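Local coordinates for protein DTDP-4-dehydrorhamnose reductase, rfbD ortholog (Clostridium acetobutylicum, PDB 1VL0) that probably catalyses the NAD(P)H-dependent reduction of dTDP-6-deoxy-L-lyxo-4-hexulose to dTDP-L-rhamnose, and binds NADH, at residues T50-L53 against A54-F58; I175-G178 against K179-E183; C224-Y227 against D228-V231. All blocks are in the same frame, centred on the assembly; numbering follows the deposited sequence.

Interaction 1: residues T50-L53 against A54-F58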
loop_
_atom_site.group_PDB
_atom_site.type_symbol
_atom_site.label_atom_id
_atom_site.label_comp_id
_atom_site.label_asym_id
_atom_site.label_seq_id
_atom_site.Cartn_x
_atom_site.Cartn_y
_atom_site.Cartn_z
ATOM N N THR A 50 -7.376 -4.566 21.378
ATOM C CA THR A 50 -7.042 -3.155 21.256
ATOM C C THR A 50 -5.845 -2.762 22.114
ATOM O O THR A 50 -5.370 -1.636 21.998
ATOM C CB THR A 50 -8.209 -2.238 21.647
ATOM O OG1 THR A 50 -8.513 -2.393 23.035
ATOM C CG2 THR A 50 -9.465 -2.630 20.944
ATOM N N ASN A 51 -5.346 -3.703 22.918
ATOM C CA ASN A 51 -4.251 -3.480 23.816
ATOM C C ASN A 51 -2.960 -4.092 23.306
ATOM O O ASN A 51 -2.792 -5.316 23.340
ATOM C CB ASN A 51 -4.598 -4.121 25.163
ATOM C CG ASN A 51 -3.591 -3.773 26.273
ATOM O OD1 ASN A 51 -2.366 -3.825 26.111
ATOM N ND2 ASN A 51 -4.127 -3.397 27.403
ATOM N N VAL A 52 -2.015 -3.241 22.914
ATOM C CA VAL A 52 -0.840 -3.704 22.158
ATOM C C VAL A 52 0.058 -4.598 22.989
ATOM O O VAL A 52 0.491 -5.641 22.538
ATOM C CB VAL A 52 -0.033 -2.527 21.497
ATOM C CG1 VAL A 52 0.477 -1.564 22.472
ATOM C CG2 VAL A 52 1.131 -3.055 20.681
ATOM N N LEU A 53 0.296 -4.222 24.230
ATOM C CA LEU A 53 1.176 -4.980 25.063
ATOM C C LEU A 53 0.605 -6.365 25.362
ATOM O O LEU A 53 1.328 -7.373 25.358
ATOM C CB LEU A 53 1.459 -4.198 26.358
ATOM C CG LEU A 53 2.191 -2.844 26.179
ATOM C CD1 LEU A 53 2.467 -2.233 27.567
ATOM C CD2 LEU A 53 3.501 -2.945 25.342
ATOM N N ALA A 54 -0.683 -6.416 25.649
ATOM C CA ALA A 54 -1.364 -7.674 25.934
ATOM C C ALA A 54 -1.309 -8.583 24.705
ATOM O O ALA A 54 -0.999 -9.792 24.792
ATOM C CB ALA A 54 -2.831 -7.395 26.333
ATOM N N VAL A 55 -1.635 -8.004 23.539
ATOM C CA VAL A 55 -1.583 -8.773 22.297
ATOM C C VAL A 55 -0.175 -9.338 21.992
ATOM O O VAL A 55 -0.032 -10.537 21.674
ATOM C CB VAL A 55 -2.080 -7.975 21.141
ATOM C CG1 VAL A 55 -1.818 -8.723 19.859
ATOM C CG2 VAL A 55 -3.558 -7.722 21.289
ATOM N N ASN A 56 0.858 -8.504 22.132
ATOM C CA ASN A 56 2.235 -8.953 21.918
ATOM C C ASN A 56 2.621 -10.102 22.829
ATOM O O ASN A 56 3.190 -11.077 22.389
ATOM C CB ASN A 56 3.260 -7.810 22.075
ATOM C CG ASN A 56 3.082 -6.698 21.044
ATOM O OD1 ASN A 56 2.367 -6.841 20.058
ATOM N ND2 ASN A 56 3.724 -5.566 21.296
ATOM N N LYS A 57 2.310 -9.963 24.106
ATOM C CA LYS A 57 2.644 -10.986 25.084
ATOM C C LYS A 57 1.965 -12.310 24.770
ATOM O O LYS A 57 2.564 -13.362 24.861
ATOM C CB LYS A 57 2.220 -10.522 26.479
ATOM C CG LYS A 57 2.745 -11.420 27.600
ATOM C CD LYS A 57 1.788 -11.483 28.775
ATOM C CE LYS A 57 1.916 -10.283 29.673
ATOM N NZ LYS A 57 2.899 -10.560 30.759
ATOM N N PHE A 58 0.697 -12.245 24.426
ATOM C CA PHE A 58 -0.098 -13.435 24.115
ATOM C C PHE A 58 0.529 -14.195 22.940
ATOM O O PHE A 58 0.779 -15.400 23.006
ATOM C CB PHE A 58 -1.535 -13.014 23.774
ATOM C CG PHE A 58 -2.503 -14.151 23.716
ATOM C CD1 PHE A 58 -2.596 -14.937 22.564
ATOM C CD2 PHE A 58 -3.331 -14.443 24.814
ATOM C CE1 PHE A 58 -3.493 -15.985 22.490
ATOM C CE2 PHE A 58 -4.237 -15.483 24.744
ATOM C CZ PHE A 58 -4.319 -16.257 23.585
#

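Interaction 2: residues I175-G178 against K179-E183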
loop_
_atom_site.group_PDB
_atom_site.type_symbol
_atom_site.label_atom_id
_atom_site.label_comp_id
_atom_site.label_asym_id
_atom_site.label_seq_id
_atom_site.Cartn_x
_atom_site.Cartn_y
_atom_site.Cartn_z
ATOM N N ILE A 175 -38.053 -13.030 12.340
ATOM C CA ILE A 175 -38.849 -14.086 12.974
ATOM C C ILE A 175 -39.558 -13.550 14.174
ATOM O O ILE A 175 -40.750 -13.761 14.309
ATOM C CB ILE A 175 -37.989 -15.339 13.323
ATOM C CG1 ILE A 175 -37.674 -16.098 12.033
ATOM C CG2 ILE A 175 -38.746 -16.289 14.254
ATOM C CD1 ILE A 175 -36.578 -17.172 12.119
ATOM N N ASN A 176 -38.858 -12.822 15.034
ATOM C CA ASN A 176 -39.496 -12.280 16.240
ATOM C C ASN A 176 -40.534 -11.238 15.912
ATOM O O ASN A 176 -41.629 -11.230 16.456
ATOM C CB ASN A 176 -38.429 -11.770 17.196
ATOM C CG ASN A 176 -37.594 -12.911 17.766
ATOM O OD1 ASN A 176 -38.060 -14.063 17.815
ATOM N ND2 ASN A 176 -36.358 -12.613 18.185
ATOM N N LEU A 177 -40.188 -10.324 15.037
ATOM C CA LEU A 177 -41.137 -9.291 14.670
ATOM C C LEU A 177 -42.381 -9.887 14.006
ATOM O O LEU A 177 -43.494 -9.410 14.185
ATOM C CB LEU A 177 -40.494 -8.275 13.709
ATOM C CG LEU A 177 -39.444 -7.346 14.321
ATOM C CD1 LEU A 177 -38.834 -6.501 13.239
ATOM C CD2 LEU A 177 -40.044 -6.486 15.442
ATOM N N GLY A 178 -42.150 -10.916 13.205
ATOM C CA GLY A 178 -43.176 -11.526 12.411
ATOM C C GLY A 178 -44.172 -12.257 13.268
ATOM O O GLY A 178 -45.337 -12.325 12.902
ATOM N N LYS A 179 -43.722 -12.786 14.407
ATOM C CA LYS A 179 -44.595 -13.481 15.345
ATOM C C LYS A 179 -45.456 -12.522 16.164
ATOM O O LYS A 179 -46.508 -12.907 16.656
ATOM C CB LYS A 179 -43.760 -14.371 16.267
ATOM C CG LYS A 179 -43.192 -15.614 15.566
ATOM C CD LYS A 179 -42.314 -16.396 16.524
ATOM C CE LYS A 179 -41.945 -17.771 15.959
ATOM N NZ LYS A 179 -40.816 -18.395 16.730
ATOM N N THR A 180 -45.008 -11.278 16.303
ATOM C CA THR A 180 -45.666 -10.279 17.141
ATOM C C THR A 180 -46.347 -9.178 16.332
ATOM O O THR A 180 -46.867 -8.241 16.890
ATOM C CB THR A 180 -44.625 -9.660 18.122
ATOM O OG1 THR A 180 -43.553 -9.019 17.402
ATOM C CG2 THR A 180 -43.918 -10.756 18.957
ATOM N N HIS A 181 -46.332 -9.292 15.013
ATOM C CA HIS A 181 -46.882 -8.265 14.118
ATOM C C HIS A 181 -47.631 -8.888 12.957
ATOM O O HIS A 181 -47.295 -9.973 12.476
ATOM C CB HIS A 181 -45.780 -7.353 13.541
ATOM C CG HIS A 181 -45.144 -6.453 14.545
ATOM N ND1 HIS A 181 -44.149 -6.876 15.398
ATOM C CD2 HIS A 181 -45.363 -5.150 14.838
ATOM C CE1 HIS A 181 -43.792 -5.878 16.187
ATOM N NE2 HIS A 181 -44.512 -4.818 15.865
ATOM N N ASP A 182 -48.644 -8.173 12.497
ATOM C CA ASP A 182 -49.497 -8.623 11.380
ATOM C C ASP A 182 -48.953 -8.120 10.037
ATOM O O ASP A 182 -49.120 -8.750 8.986
ATOM C CB ASP A 182 -50.944 -8.155 11.590
ATOM C CG ASP A 182 -51.799 -9.205 12.271
ATOM O OD1 ASP A 182 -51.385 -10.395 12.300
ATOM O OD2 ASP A 182 -52.893 -8.923 12.811
ATOM N N GLU A 183 -48.288 -6.975 10.079
ATOM C CA GLU A 183 -47.533 -6.513 8.927
ATOM C C GLU A 183 -46.244 -5.786 9.284
ATOM O O GLU A 183 -46.080 -5.247 10.384
ATOM C CB GLU A 183 -48.412 -5.660 8.017
ATOM C CG GLU A 183 -48.579 -4.207 8.431
#

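Interaction 3: residues C224-Y227 against D228-V231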
loop_
_atom_site.group_PDB
_atom_site.type_symbol
_atom_site.label_atom_id
_atom_site.label_comp_id
_atom_site.label_asym_id
_atom_site.label_seq_id
_atom_site.Cartn_x
_atom_site.Cartn_y
_atom_site.Cartn_z
ATOM N N CYS A 224 -30.500 -10.068 -3.768
ATOM C CA CYS A 224 -31.845 -9.649 -3.405
ATOM C C CYS A 224 -31.828 -8.382 -2.547
ATOM O O CYS A 224 -30.777 -7.889 -2.163
ATOM C CB CYS A 224 -32.559 -10.793 -2.693
ATOM S SG CYS A 224 -31.906 -11.204 -1.039
ATOM N N SER A 225 -33.008 -7.832 -2.289
ATOM C CA SER A 225 -33.182 -6.762 -1.319
ATOM C C SER A 225 -33.474 -7.341 0.059
ATOM O O SER A 225 -33.792 -8.539 0.171
ATOM C CB SER A 225 -34.366 -5.875 -1.713
ATOM O OG SER A 225 -35.580 -6.606 -1.544
ATOM N N TRP A 226 -33.427 -6.491 1.098
ATOM C CA TRP A 226 -33.844 -6.906 2.457
ATOM C C TRP A 226 -35.293 -7.369 2.485
ATOM O O TRP A 226 -35.618 -8.322 3.215
ATOM C CB TRP A 226 -33.641 -5.822 3.507
ATOM C CG TRP A 226 -32.234 -5.492 3.793
ATOM C CD1 TRP A 226 -31.554 -4.374 3.373
ATOM C CD2 TRP A 226 -31.312 -6.235 4.601
ATOM N NE1 TRP A 226 -30.264 -4.393 3.851
ATOM C CE2 TRP A 226 -30.085 -5.528 4.598
ATOM C CE3 TRP A 226 -31.386 -7.447 5.301
ATOM C CZ2 TRP A 226 -28.959 -5.972 5.290
ATOM C CZ3 TRP A 226 -30.270 -7.902 5.966
ATOM C CH2 TRP A 226 -29.061 -7.164 5.962
ATOM N N TYR A 227 -36.143 -6.705 1.696
ATOM C CA TYR A 227 -37.537 -7.092 1.518
ATOM C C TYR A 227 -37.630 -8.559 1.005
ATOM O O TYR A 227 -38.294 -9.404 1.589
ATOM C CB TYR A 227 -38.259 -6.083 0.602
ATOM C CG TYR A 227 -39.588 -6.597 0.077
ATOM C CD1 TYR A 227 -40.740 -6.578 0.872
ATOM C CD2 TYR A 227 -39.673 -7.163 -1.199
ATOM C CE1 TYR A 227 -41.938 -7.083 0.400
ATOM C CE2 TYR A 227 -40.851 -7.668 -1.679
ATOM C CZ TYR A 227 -41.992 -7.628 -0.873
ATOM O OH TYR A 227 -43.167 -8.122 -1.364
ATOM N N ASP A 228 -36.906 -8.876 -0.060
ATOM C CA ASP A 228 -36.909 -10.217 -0.605
ATOM C C ASP A 228 -36.411 -11.237 0.449
ATOM O O ASP A 228 -36.884 -12.370 0.526
ATOM C CB ASP A 228 -35.978 -10.311 -1.787
ATOM C CG ASP A 228 -36.388 -9.464 -2.974
ATOM O OD1 ASP A 228 -37.604 -9.338 -3.233
ATOM O OD2 ASP A 228 -35.523 -8.909 -3.693
ATOM N N PHE A 229 -35.433 -10.827 1.224
ATOM C CA PHE A 229 -34.835 -11.672 2.289
ATOM C C PHE A 229 -35.944 -12.003 3.307
ATOM O O PHE A 229 -36.174 -13.179 3.621
ATOM C CB PHE A 229 -33.678 -10.893 2.877
ATOM C CG PHE A 229 -32.791 -11.638 3.837
ATOM C CD1 PHE A 229 -32.943 -12.995 4.135
ATOM C CD2 PHE A 229 -31.753 -10.953 4.447
ATOM C CE1 PHE A 229 -32.077 -13.637 5.034
ATOM C CE2 PHE A 229 -30.895 -11.611 5.334
ATOM C CZ PHE A 229 -31.076 -12.946 5.635
ATOM N N ALA A 230 -36.679 -10.974 3.745
ATOM C CA ALA A 230 -37.782 -11.132 4.705
ATOM C C ALA A 230 -38.882 -12.047 4.149
ATOM O O ALA A 230 -39.351 -12.962 4.828
ATOM C CB ALA A 230 -38.350 -9.779 5.078
ATOM N N VAL A 231 -39.284 -11.813 2.906
ATOM C CA VAL A 231 -40.319 -12.604 2.270
ATOM C C VAL A 231 -39.926 -14.085 2.227
ATOM O O VAL A 231 -40.756 -14.970 2.474
ATOM C CB VAL A 231 -40.615 -12.048 0.839
ATOM C CG1 VAL A 231 -41.527 -12.992 0.039
ATOM C CG2 VAL A 231 -41.302 -10.718 0.966
#

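Interaction 1: residues T50-L53 against A54-F58
Asn51 reaches forward to Ala54 as the N-cap of helix 52-62, in the nucleotide-binding part of an extended short-chain dehydrogenase/reductase fold. Its CG stands trans to the backbone N (chi1 -172°), which carries the amide over the first turn and brings Asn51 OD1 to 3.1 Å from Ala54 N. The N-H points almost straight at the oxygen, yet it comes in well above the plane of the side-chain carbonyl and not along a lone pair. The Ala54 methyl lies over one face of the same amide, with Ala54 CB 3.6 Å from Asn51 OD1. The backbone carbonyl of Asn51 starts the regular helical pattern: Asn51 O takes the bond from Val55 N at 2.9 Å, and one branch of that valine, Val55 CG2, lies 3.3 Å from the same oxygen.

One turn along, Val52 and Asn56 meet at a slant. The flat amide of Asn56 is set against the Val52 carbonyl, with Asn56 CG 3.2 Å from Val52 O, and lies beside the Val52 branch that is trans to its own nitrogen. On this side the second subunit packs through its Glu210 against Asn56 and through its Thr272 against Val52. Val52 and Val55 also pack on helix 83-104, touching Asn96 and Ala100 respectively. Just ahead of the cap, Thr50 touches the bound dinucleotide and its hydroxyl is hydrogen-bonded to Asp48. Between the two side chains of the oblique pair, the nearest approach is Val52 CG2 to Asn56 ND2, 3.7 Å.

Interaction 2: residues I175-G178 against K179-E183
A local contact at the C-terminal end of helix 170-180, in an extended short-chain dehydrogenase/reductase fold, joins Ile175, Leu177 and their neighbours to Lys179, Thr180 and His181, just before strand 183-187. It illustrates how side chains can take over when the main-chain pattern runs out. The regular bond from Lys179 N to Ile175 O is still made, at 3.1 Å, but the next one, from Thr180 N to Asn176 O, is weak. Thr180 N also turns to Leu177 O, a tighter 3.2 Å link spanning three residues, and approaches that carbonyl from far above its plane.

Leu177 O therefore holds two donors from different directions. The second is the His181 ring, which meets the oxygen at its edge and almost in its own plane, on a lone pair of the carbonyl. A His181 chi1 of -69° folds the imidazole back over the last turn, and ND1 supplies the N-H that His181 N, close to Leu177 O but badly angled, cannot direct at it. The Leu177 and His181 side chains run side by side in the same direction, with Leu177 CD2 3.9 Å from His181 CE1. Thr180 OG1 lies 3.1 Å from Asn176 O and 3.2 Å from Leu177 O, and which of them takes its proton remains open.

On another side of the turn, Lys179 stretches out alongside Ile175, both pointing the same way, with Lys179 CE 3.9 Å from Ile175 CG2. Ile175 packs in turn on Ile233 and Thr237 of helix 226-237, and both Ile175 and Lys179 touch Ile239. Beyond the turn, Asp182 is joined by backbone hydrogen bonding to Lys242. The shortest polar link at this helix end is His181 ND1 to Leu177 O, 2.9 Å.

Interaction 3: residues C224-Y227 against D228-V231
Ser225 OG is gripped from two sources: it accepts from Asp228 N at 3.0 Å, and it is also hydrogen-bonded to His188, which ties the cap to a neighbouring loop. With chi1 of 69°, the hydroxyl is tucked between its own nitrogen and carbonyl carbon, in position to meet the incoming N-H. The return bond runs from Ser225 N to Asp228 OD2 over 3.1 Å in an almost straight line, reaching the anti side of the carboxylate from somewhat out of its plane. Each residue thus holds the other's backbone N-H with its side chain. An anionic Asp228 here would probably be favoured by the N-terminal end of the helix dipole. Cys224 CB adds an apolar contact to the base of the aspartate, 3.6 Å from Asp228 CB.

One aromatic pair and one CH-pi contact follow. Trp226 and Phe229 lie side by side and point the same way, rim against rim with planes 24° apart; neither covers the other's face. Trp226 CE3 comes within 3.6 Å of Phe229 CD2, at the edge of the phenyl ring. Phe170 meets both rings, while Trp162 stacks on Trp226. In the CH-pi contact, Val231 sets one methyl over a face of Tyr227, with Val231 CG2 3.9 Å from the centroid of the tyrosine ring and displaced toward its rim. The Tyr227 and Asp228 side chains cross at about a right angle, with ring and carboxylate planes 59° apart, and the His188 ring meets the Tyr227 ring edge-to-face.

The exchange between Ser225 and Asp228 is a capping box, the classic N-terminal signature of an alpha-helix, here starting helix 226-237 directly after the short strand 224-225.

The three contacts lie at helix ends: interactions 1 and 3 are N-terminal starts, one closed by a single asparagine bond and the other by a reciprocal pair, whereas interaction 2 is a C-terminal exit. Interactions 2 and 3 are neighbours, with centres 15 Å apart and nearest atoms about 8 Å apart; Ile175 of interaction 2 packs on helix 226-237, which interaction 3 begins. Interaction 1 lies on the opposite side of the chain's centre, its centre 44 Å from that of interaction 2 and 41 Å from that of interaction 3. The dinucleotide runs between: Thr50 touches it in interaction 1, and the Trp226 side chain of interaction 3 lies about 6 Å from it.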